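Local coordinates for protein acetyltransferase Atu2258 (Agrobacterium tumefaciens str. C58, PDB 2G3A) that transfers an acetyl group from acetyl coenzyme A to acceptor substrates, preferring glucosamine 6-phosphate or dopamine, at residues G69-G74 and E102-R107. Sequence-based numbering, arbitrary orientation.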
ATOM      1  N   GLY A  69       0.535   9.663   5.554  1.00 24.23           N
ATOM      2  CA  GLY A  69      -0.271   9.386   4.370  1.00 25.12           C
ATOM      3  C   GLY A  69       0.058  10.278   3.207  1.00 24.85           C
ATOM      4  O   GLY A  69       1.120  10.889   3.163  1.00 21.26           O
ATOM      5  N   HIS A  70      -0.852  10.351   2.247  1.00 24.62           N
ATOM      6  CA  HIS A  70      -0.659  11.246   1.105  1.00 25.65           C
ATOM      7  C   HIS A  70      -1.960  11.429   0.346  1.00 25.27           C
ATOM      8  O   HIS A  70      -2.874  10.617   0.457  1.00 25.26           O
ATOM      9  CB  HIS A  70       0.425  10.723   0.149  1.00 26.95           C
ATOM     10  CG  HIS A  70       0.052   9.455  -0.556  1.00 26.37           C
ATOM     11  ND1 HIS A  70       0.426   8.211  -0.097  1.00 28.22           N
ATOM     12  CD2 HIS A  70      -0.644   9.241  -1.697  1.00 26.64           C
ATOM     13  CE1 HIS A  70      -0.034   7.284  -0.918  1.00 32.63           C
ATOM     14  NE2 HIS A  70      -0.687   7.885  -1.897  1.00 29.87           N
ATOM     15  N   THR A  71      -2.032  12.499  -0.434  1.00 24.30           N
ATOM     16  CA  THR A  71      -3.153  12.672  -1.338  1.00 23.01           C
ATOM     17  C   THR A  71      -2.655  12.504  -2.771  1.00 21.04           C
ATOM     18  O   THR A  71      -1.562  12.959  -3.105  1.00 21.43           O
ATOM     19  CB  THR A  71      -3.811  14.041  -1.157  1.00 22.99           C
ATOM     20  OG1 THR A  71      -2.823  15.060  -1.345  1.00 21.59           O
ATOM     21  CG2 THR A  71      -4.394  14.158   0.258  1.00 22.10           C
ATOM     22  N   ALA A  72      -3.449  11.823  -3.596  1.00 20.52           N
ATOM     23  CA  ALA A  72      -3.153  11.647  -5.024  1.00 20.73           C
ATOM     24  C   ALA A  72      -4.453  11.381  -5.765  1.00 22.63           C
ATOM     25  O   ALA A  72      -5.307  10.631  -5.266  1.00 20.41           O
ATOM     26  CB  ALA A  72      -2.194  10.481  -5.222  1.00 22.34           C
ATOM     27  N   ARG A  73      -4.611  11.984  -6.943  1.00 24.10           N
ATOM     28  CA  ARG A  73      -5.777  11.705  -7.804  1.00 24.89           C
ATOM     29  C   ARG A  73      -7.114  11.876  -7.056  1.00 24.31           C
ATOM     30  O   ARG A  73      -8.076  11.116  -7.253  1.00 25.04           O
ATOM     31  CB  ARG A  73      -5.644  10.314  -8.443  1.00 25.12           C
ATOM     32  CG  ARG A  73      -4.380  10.194  -9.293  1.00 25.58           C
ATOM     33  CD  ARG A  73      -4.232   8.852  -9.994  1.00 26.49           C
ATOM     34  NE  ARG A  73      -3.000   8.801 -10.787  1.00 23.44           N
ATOM     35  CZ  ARG A  73      -2.832   9.416 -11.954  1.00 25.90           C
ATOM     36  NH1 ARG A  73      -3.808  10.156 -12.481  1.00 24.92           N
ATOM     37  NH2 ARG A  73      -1.670   9.315 -12.584  1.00 23.95           N
ATOM     38  N   GLY A  74      -7.151  12.881  -6.187  1.00 24.98           N
ATOM     39  CA  GLY A  74      -8.380  13.299  -5.517  1.00 25.46           C
ATOM     40  C   GLY A  74      -8.703  12.580  -4.224  1.00 23.58           C
ATOM     41  O   GLY A  74      -9.743  12.840  -3.630  1.00 23.45           O
ATOM     42  N   GLU A 102      -9.444  17.259   7.199  1.00 24.41           N
ATOM     43  CA  GLU A 102      -9.474  18.708   7.024  1.00 26.07           C
ATOM     44  C   GLU A 102      -8.477  19.164   5.959  1.00 24.85           C
ATOM     45  O   GLU A 102      -8.825  19.972   5.091  1.00 24.32           O
ATOM     46  CB  GLU A 102      -9.243  19.430   8.359  1.00 26.64           C
ATOM     47  CG  GLU A 102      -9.302  20.946   8.256  1.00 26.58           C
ATOM     48  CD  GLU A 102      -9.135  21.641   9.593  1.00 32.13           C
ATOM     49  OE1 GLU A 102      -9.269  20.976  10.650  1.00 40.37           O
ATOM     50  OE2 GLU A 102      -8.874  22.862   9.586  1.00 36.01           O
ATOM     51  N   GLU A 103      -7.245  18.661   6.031  1.00 24.64           N
ATOM     52  CA  GLU A 103      -6.190  19.035   5.070  1.00 25.45           C
ATOM     53  C   GLU A 103      -6.504  18.497   3.672  1.00 25.10           C
ATOM     54  O   GLU A 103      -6.328  19.207   2.667  1.00 22.77           O
ATOM     55  CB  GLU A 103      -4.802  18.589   5.570  1.00 26.56           C
ATOM     56  CG  GLU A 103      -3.602  18.844   4.616  1.00 26.12           C
ATOM     57  CD  GLU A 103      -3.456  20.293   4.143  1.00 28.66           C
ATOM     58  OE1 GLU A 103      -3.999  21.206   4.797  1.00 27.03           O
ATOM     59  OE2 GLU A 103      -2.781  20.510   3.112  1.00 31.33           O
ATOM     60  N   ALA A 104      -7.021  17.267   3.610  1.00 25.01           N
ATOM     61  CA  ALA A 104      -7.405  16.656   2.334  1.00 23.98           C
ATOM     62  C   ALA A 104      -8.541  17.427   1.666  1.00 22.95           C
ATOM     63  O   ALA A 104      -8.506  17.665   0.460  1.00 22.67           O
ATOM     64  CB  ALA A 104      -7.785  15.187   2.525  1.00 23.00           C
ATOM     65  N   ARG A 105      -9.529  17.843   2.452  1.00 23.24           N
ATOM     66  CA  ARG A 105     -10.611  18.678   1.916  1.00 25.90           C
ATOM     67  C   ARG A 105     -10.074  20.003   1.373  1.00 26.14           C
ATOM     68  O   ARG A 105     -10.479  20.449   0.296  1.00 26.08           O
ATOM     69  CB  ARG A 105     -11.689  18.922   2.968  1.00 27.39           C
ATOM     70  CG  ARG A 105     -12.558  17.697   3.229  1.00 24.02           C
ATOM     71  CD  ARG A 105     -13.444  17.953   4.440  1.00 27.94           C
ATOM     72  NE  ARG A 105     -14.328  16.829   4.730  1.00 21.58           N
ATOM     73  CZ  ARG A 105     -15.590  16.731   4.312  1.00 27.72           C
ATOM     74  NH1 ARG A 105     -16.134  17.675   3.565  1.00 23.13           N
ATOM     75  NH2 ARG A 105     -16.313  15.681   4.643  1.00 23.80           N
ATOM     76  N   LYS A 106      -9.138  20.603   2.105  1.00 26.81           N
ATOM     77  CA  LYS A 106      -8.470  21.825   1.651  1.00 27.51           C
ATOM     78  C   LYS A 106      -7.776  21.637   0.312  1.00 27.51           C
ATOM     79  O   LYS A 106      -7.806  22.528  -0.548  1.00 24.65           O
ATOM     80  CB  LYS A 106      -7.443  22.297   2.676  1.00 27.41           C
ATOM     81  CG  LYS A 106      -8.035  22.972   3.871  1.00 36.19           C
ATOM     82  CD  LYS A 106      -7.148  24.113   4.352  1.00 39.33           C
ATOM     83  CE  LYS A 106      -7.607  24.614   5.717  1.00 44.09           C
ATOM     84  NZ  LYS A 106      -7.107  23.766   6.840  1.00 39.49           N
ATOM     85  N   ARG A 107      -7.157  20.471   0.134  1.00 26.61           N
ATOM     86  CA  ARG A 107      -6.438  20.161  -1.105  1.00 27.99           C
ATOM     87  C   ARG A 107      -7.399  19.855  -2.257  1.00 29.48           C
ATOM     88  O   ARG A 107      -6.960  19.601  -3.380  1.00 30.97           O
ATOM     89  CB  ARG A 107      -5.476  18.986  -0.889  1.00 26.15           C
ATOM     90  CG  ARG A 107      -4.413  19.228   0.185  1.00 29.52           C
ATOM     91  CD  ARG A 107      -3.445  18.074   0.272  1.00 26.70           C
ATOM     92  NE  ARG A 107      -2.413  18.328   1.270  1.00 24.89           N
ATOM     93  CZ  ARG A 107      -1.401  17.509   1.550  1.00 28.93           C
ATOM     94  NH1 ARG A 107      -1.246  16.364   0.894  1.00 21.52           N
ATOM     95  NH2 ARG A 107      -0.523  17.849   2.486  1.00 26.94           N
TER
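Thr71 and Arg107 meet through a single hydrogen bond, in which Arg107 NH1 donates to Thr71 OG1 over 3.0 Å at a fairly straight 162°. The hydroxyl oxygen lies at the edge of the guanidinium group, almost exactly in its plane, where an N-H can be aimed at it. Threonine suits this buried position near the end of the strand because its two branches do different work. OG1, lying between the backbone N and the carbonyl carbon (chi1 57°), accepts the bond, while Thr71 CG2 lies 4.0 Å from the methylene Arg107 CD. The same methyl, Thr71 CG2, rests more loosely against Ala104 CB at 4.2 Å. The small alanine lets helix and strand come close, with Thr71 CA and Ala104 CA 6.9 Å apart.

Arginine spans the remaining distance, its chain running extended from CG to NE. One turn back along the helix, Glu103 OE2 takes the N-H of Arg107 NE at 2.9 Å, a salt bridge on the anti side of the carboxylate, somewhat tilted from its plane. Together with a bond from NH2 to Asp51 O on the neighbouring strand 50-57, these contacts restrict rotation of the guanidinium group. Strand 63-72 is thereby tied to the C-terminal end of helix 92-106, which packs against the central mixed sheet in the alpha/beta fold of GCN5-related N-acetyltransferases.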